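Long-range contacts in sulfotransferase (Mycobacterium tuberculosis, PDB 2ZQ5), which probably transfers a sulfonate group from the donor PAPS to an acceptor substrate: residues A[91-96]-A[247-252]; A[111-116]-A[344-349]. One frame throughout, in Å; residues are numbered along the deposited sequence.

Contact 1: residues A[91-96]-A[247-252]; sequences KRPIFV and PDALVV
Asp248 opens the pairing of 94-97 and 250-255, neighbouring strands in the middle of the five-stranded parallel sheet of a P-loop-clan alpha/beta fold. Its CG sits in the crowded position between backbone N and carbonyl carbon (chi1 60°), which lifts the carboxylate so that OD2, approached from above the carboxylate plane, takes the N-H of Arg92 (N to OD2, 2.9 Å). Water 1 donates to the same oxygen and is held weakly by Lys91 NZ, while water 2 joins Asp248 O to Arg92 NE. Ala249 places CB 4.0 Å from Phe95 CD2, obliquely to the ring. At Leu250 the ladder begins: its N gives to Pro93 O at 2.9 Å and its O receives Phe95 N at 2.8 Å. Leu250 CD2 comes within 3.6 Å of Arg92 NH2, which bonds to Phe335 O, and CD1 lies over one face of the guanidinium. Val251 turns to the Phe95 face, where CG2 stands 4.5 Å from Phe95 CB. Val252 N gives the next rung, to Phe95 O at 2.8 Å. Backbone bonds thus set the pairing; charge and water gather where the strands start, round Asp248 and the Arg92 side chain, probably keeping the carboxylate anionic.

Contact 2: residues A[111-116]-A[344-349]; sequences LGADPA and RQAMTT
Apolar contact between a loop and one side of helix 341-348 carries this association. Ala113 points its methyl at the helix, meeting Met347 CG at 4.0 Å and the CB of Ala346 at 4.2 Å. Met347 reaches along the loop: CG stands anti to the carbonyl carbon (chi1 -70°), the chain is extended beyond it, and the terminal CE arrives 4.1 Å from Asp114 CB. Ala346 in turn sets its methyl against the loop backbone, 3.4 Å from Ala113 O, with Pro115 CD 4.4 Å from Ala346 CB. Helix 324-334 flanks the Met347 side chain through Leu325, Val328 and Tyr332.

The loop belongs to the alpha-beta architecture of the P-loop clan: it carries the chain from helix 104-111 to strand 117-119, an edge of the parallel sheet, so a late helix packs on a connection of the core that, as in other sulfotransferases, probably binds the PAPS nucleotide.

The hydrogen bonds of the loop side chains run inside the loop or to a third element. Asp114 CG, anti to its backbone N (chi1 -172°), folds an Asx turn in which OD1 takes Ala116 N at 2.8 Å from somewhat above the carboxylate plane; Tyr332 OH, from helix 324-334, bonds to OD2, so both oxygens are gripped.

Overall arrangement
Contacts 1 and 2 have centres about 18 Å apart and meet through one residue: Leu111, at the end of helix 104-111, brings CD1 to 3.8 Å from Val96 CG2 and 3.9 Å from Ile94 CG2. The segments alternate along the chain, so 91-96 leads through helix 104-111 to 111-116, and 247-252 precedes 344-349. Between strand 94-97 and that helix runs the turn which, as in other sulfotransferases, probably holds the 5'-phosphosulfate of PAPS. Contact 1 pairs the strand that leads into this probable site, whereas contact 2 packs beyond the helix's far end. The chain around 324-335 borders both contacts: helix 324-334 lies against Met347, and Phe335 against Leu250 and Val252.

Contact 1: residues A[91-96]-A[247-252]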
loop_
_atom_site.group_PDB
_atom_site.type_symbol
_atom_site.label_atom_id
_atom_site.label_comp_id
_atom_site.label_asym_id
_atom_site.label_seq_id
_atom_site.Cartn_x
_atom_site.Cartn_y
_atom_site.Cartn_z
ATOM N N LYS A 91 8.098 -8.546 -16.481
ATOM C CA LYS A 91 7.145 -8.923 -17.518
ATOM C C LYS A 91 5.742 -9.255 -17.032
ATOM O O LYS A 91 5.553 -10.094 -16.150
ATOM C CB LYS A 91 7.690 -10.108 -18.328
ATOM C CG LYS A 91 8.976 -9.802 -19.084
ATOM C CD LYS A 91 8.774 -8.652 -20.062
ATOM C CE LYS A 91 10.060 -8.309 -20.800
ATOM N NZ LYS A 91 9.867 -7.168 -21.741
ATOM N N ARG A 92 4.767 -8.587 -17.642
ATOM C CA ARG A 92 3.352 -8.771 -17.338
ATOM C C ARG A 92 3.036 -8.986 -15.859
ATOM O O ARG A 92 2.497 -10.026 -15.464
ATOM C CB ARG A 92 2.788 -9.932 -18.168
ATOM C CG ARG A 92 2.951 -9.747 -19.678
ATOM C CD ARG A 92 2.257 -10.868 -20.441
ATOM N NE ARG A 92 0.807 -10.693 -20.494
ATOM C CZ ARG A 92 -0.060 -11.691 -20.623
ATOM N NH1 ARG A 92 0.375 -12.941 -20.702
ATOM N NH2 ARG A 92 -1.361 -11.444 -20.683
ATOM N N PRO A 93 3.381 -8.002 -15.016
ATOM C CA PRO A 93 3.115 -8.103 -13.578
ATOM C C PRO A 93 1.618 -7.991 -13.319
ATOM O O PRO A 93 0.890 -7.390 -14.115
ATOM C CB PRO A 93 3.883 -6.913 -13.003
ATOM C CG PRO A 93 3.790 -5.892 -14.122
ATOM C CD PRO A 93 4.092 -6.750 -15.335
ATOM N N ILE A 94 1.162 -8.577 -12.218
ATOM C CA ILE A 94 -0.245 -8.510 -11.843
ATOM C C ILE A 94 -0.409 -7.505 -10.709
ATOM O O ILE A 94 0.317 -7.555 -9.711
ATOM C CB ILE A 94 -0.778 -9.876 -11.364
ATOM C CG1 ILE A 94 -0.766 -10.873 -12.524
ATOM C CG2 ILE A 94 -2.190 -9.721 -10.806
ATOM C CD1 ILE A 94 -1.187 -12.276 -12.134
ATOM N N PHE A 95 -1.356 -6.589 -10.882
ATOM C CA PHE A 95 -1.658 -5.572 -9.881
ATOM C C PHE A 95 -3.085 -5.743 -9.388
ATOM O O PHE A 95 -4.030 -5.723 -10.180
ATOM C CB PHE A 95 -1.508 -4.173 -10.481
ATOM C CG PHE A 95 -0.085 -3.721 -10.628
ATOM C CD1 PHE A 95 0.503 -2.919 -9.657
ATOM C CD2 PHE A 95 0.670 -4.091 -11.738
ATOM C CE1 PHE A 95 1.827 -2.490 -9.787
ATOM C CE2 PHE A 95 1.994 -3.666 -11.876
ATOM C CZ PHE A 95 2.569 -2.866 -10.900
ATOM N N VAL A 96 -3.237 -5.927 -8.082
ATOM C CA VAL A 96 -4.552 -6.064 -7.479
ATOM C C VAL A 96 -4.876 -4.749 -6.785
ATOM O O VAL A 96 -4.019 -4.152 -6.135
ATOM C CB VAL A 96 -4.583 -7.187 -6.415
ATOM C CG1 VAL A 96 -5.958 -7.247 -5.752
ATOM C CG2 VAL A 96 -4.245 -8.524 -7.053
ATOM N N PRO A 247 3.645 -1.027 -18.999
ATOM C CA PRO A 247 2.736 -1.075 -20.150
ATOM C C PRO A 247 1.954 -2.369 -20.361
ATOM O O PRO A 247 0.831 -2.343 -20.872
ATOM C CB PRO A 247 3.660 -0.765 -21.329
ATOM C CG PRO A 247 4.714 0.103 -20.714
ATOM C CD PRO A 247 4.995 -0.603 -19.414
ATOM N N ASP A 248 2.550 -3.490 -19.970
ATOM C CA ASP A 248 1.928 -4.802 -20.131
ATOM C C ASP A 248 1.290 -5.340 -18.851
ATOM O O ASP A 248 1.050 -6.541 -18.733
ATOM C CB ASP A 248 2.979 -5.799 -20.624
ATOM C CG ASP A 248 4.141 -5.947 -19.650
ATOM O OD1 ASP A 248 4.188 -5.189 -18.653
ATOM O OD2 ASP A 248 5.012 -6.813 -19.884
ATOM N N ALA A 249 1.006 -4.456 -17.902
ATOM C CA ALA A 249 0.418 -4.876 -16.634
ATOM C C ALA A 249 -0.944 -5.550 -16.752
ATOM O O ALA A 249 -1.730 -5.256 -17.657
ATOM C CB ALA A 249 0.309 -3.682 -15.688
ATOM N N LEU A 250 -1.201 -6.465 -15.823
ATOM C CA LEU A 250 -2.467 -7.183 -15.743
ATOM C C LEU A 250 -3.082 -6.656 -14.453
ATOM O O LEU A 250 -2.555 -6.888 -13.364
ATOM C CB LEU A 250 -2.218 -8.690 -15.656
ATOM C CG LEU A 250 -1.370 -9.258 -16.798
ATOM C CD1 LEU A 250 -1.139 -10.742 -16.570
ATOM C CD2 LEU A 250 -2.070 -9.018 -18.131
ATOM N N VAL A 251 -4.192 -5.940 -14.578
ATOM C CA VAL A 251 -4.836 -5.325 -13.424
ATOM C C VAL A 251 -6.151 -5.986 -13.034
ATOM O O VAL A 251 -7.035 -6.167 -13.870
ATOM C CB VAL A 251 -5.091 -3.833 -13.708
ATOM C CG1 VAL A 251 -5.637 -3.150 -12.467
ATOM C CG2 VAL A 251 -3.803 -3.163 -14.164
ATOM N N VAL A 252 -6.266 -6.335 -11.755
ATOM C CA VAL A 252 -7.467 -6.964 -11.216
ATOM C C VAL A 252 -8.075 -6.054 -10.156
ATOM O O VAL A 252 -7.409 -5.696 -9.185
ATOM C CB VAL A 252 -7.153 -8.324 -10.546
ATOM C CG1 VAL A 252 -8.435 -8.953 -10.018
ATOM C CG2 VAL A 252 -6.472 -9.250 -11.537
HETATM O O HOH W 1 7.541 -5.844 -19.819
HETATM O O HOH W 2 -0.188 -7.933 -20.890
#

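Contact 2: residues A[111-116]-A[344-349]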
loop_
_atom_site.group_PDB
_atom_site.type_symbol
_atom_site.label_atom_id
_atom_site.label_comp_id
_atom_site.label_asym_id
_atom_site.label_seq_id
_atom_site.Cartn_x
_atom_site.Cartn_y
_atom_site.Cartn_z
ATOM N N LEU A 111 -2.915 -15.129 -5.487
ATOM C CA LEU A 111 -2.083 -14.927 -6.666
ATOM C C LEU A 111 -0.597 -14.960 -6.314
ATOM O O LEU A 111 0.228 -15.404 -7.112
ATOM C CB LEU A 111 -2.439 -13.595 -7.338
ATOM C CG LEU A 111 -3.897 -13.471 -7.796
ATOM C CD1 LEU A 111 -4.145 -12.079 -8.359
ATOM C CD2 LEU A 111 -4.205 -14.531 -8.844
ATOM N N GLY A 112 -0.258 -14.498 -5.114
ATOM C CA GLY A 112 1.134 -14.493 -4.701
ATOM C C GLY A 112 1.636 -15.848 -4.235
ATOM O O GLY A 112 2.833 -16.017 -3.992
ATOM N N ALA A 113 0.727 -16.811 -4.118
ATOM C CA ALA A 113 1.074 -18.158 -3.670
ATOM C C ALA A 113 1.669 -19.009 -4.788
ATOM O O ALA A 113 2.346 -20.004 -4.525
ATOM C CB ALA A 113 -0.155 -18.846 -3.094
ATOM N N ASP A 114 1.405 -18.627 -6.033
ATOM C CA ASP A 114 1.931 -19.361 -7.181
ATOM C C ASP A 114 3.455 -19.366 -7.074
ATOM O O ASP A 114 4.074 -18.310 -6.987
ATOM C CB ASP A 114 1.510 -18.665 -8.476
ATOM C CG ASP A 114 1.851 -19.472 -9.714
ATOM O OD1 ASP A 114 2.912 -20.128 -9.731
ATOM O OD2 ASP A 114 1.061 -19.435 -10.680
ATOM N N PRO A 115 4.079 -20.557 -7.068
ATOM C CA PRO A 115 5.540 -20.665 -6.971
ATOM C C PRO A 115 6.285 -19.949 -8.098
ATOM O O PRO A 115 7.472 -19.632 -7.968
ATOM C CB PRO A 115 5.774 -22.174 -6.998
ATOM C CG PRO A 115 4.544 -22.710 -6.335
ATOM C CD PRO A 115 3.451 -21.887 -6.976
ATOM N N ALA A 116 5.584 -19.709 -9.204
ATOM C CA ALA A 116 6.158 -19.035 -10.363
ATOM C C ALA A 116 5.959 -17.524 -10.262
ATOM O O ALA A 116 6.320 -16.775 -11.170
ATOM C CB ALA A 116 5.517 -19.563 -11.641
ATOM N N ARG A 344 -1.894 -24.383 -7.683
ATOM C CA ARG A 344 -3.194 -24.693 -7.103
ATOM C C ARG A 344 -3.042 -25.234 -5.688
ATOM O O ARG A 344 -3.787 -24.851 -4.787
ATOM C CB ARG A 344 -3.939 -25.717 -7.966
ATOM C CG ARG A 344 -4.308 -25.217 -9.352
ATOM C CD ARG A 344 -5.150 -26.241 -10.099
ATOM N NE ARG A 344 -6.449 -26.458 -9.466
ATOM C CZ ARG A 344 -7.420 -25.551 -9.414
ATOM N NH1 ARG A 344 -7.248 -24.355 -9.959
ATOM N NH2 ARG A 344 -8.567 -25.840 -8.813
ATOM N N GLN A 345 -2.076 -26.127 -5.492
ATOM C CA GLN A 345 -1.846 -26.705 -4.173
ATOM C C GLN A 345 -1.464 -25.621 -3.172
ATOM O O GLN A 345 -2.020 -25.555 -2.075
ATOM C CB GLN A 345 -0.741 -27.765 -4.232
ATOM C CG GLN A 345 -0.453 -28.420 -2.886
ATOM C CD GLN A 345 0.584 -29.523 -2.970
ATOM O OE1 GLN A 345 0.386 -30.527 -3.654
ATOM N NE2 GLN A 345 1.701 -29.337 -2.275
ATOM N N ALA A 346 -0.516 -24.769 -3.555
ATOM C CA ALA A 346 -0.066 -23.689 -2.687
ATOM C C ALA A 346 -1.227 -22.762 -2.341
ATOM O O ALA A 346 -1.305 -22.231 -1.234
ATOM C CB ALA A 346 1.049 -22.901 -3.370
ATOM N N MET A 347 -2.134 -22.579 -3.296
ATOM C CA MET A 347 -3.291 -21.717 -3.098
ATOM C C MET A 347 -4.341 -22.328 -2.175
ATOM O O MET A 347 -5.009 -21.611 -1.433
ATOM C CB MET A 347 -3.928 -21.380 -4.446
ATOM C CG MET A 347 -3.084 -20.456 -5.303
ATOM S SD MET A 347 -3.840 -20.119 -6.896
ATOM C CE MET A 347 -2.478 -19.326 -7.755
ATOM N N THR A 348 -4.490 -23.649 -2.224
ATOM C CA THR A 348 -5.466 -24.323 -1.373
ATOM C C THR A 348 -5.028 -24.241 0.085
ATOM O O THR A 348 -5.842 -24.390 0.997
ATOM C CB THR A 348 -5.631 -25.811 -1.757
ATOM O OG1 THR A 348 -4.392 -26.502 -1.555
ATOM C CG2 THR A 348 -6.051 -25.941 -3.213
ATOM N N THR A 349 -3.738 -23.995 0.291
ATOM C CA THR A 349 -3.169 -23.889 1.630
ATOM C C THR A 349 -3.441 -22.508 2.220
ATOM O O THR A 349 -3.192 -22.265 3.402
ATOM C CB THR A 349 -1.643 -24.122 1.601
ATOM O OG1 THR A 349 -1.362 -25.363 0.943
ATOM C CG2 THR A 349 -1.081 -24.174 3.014
#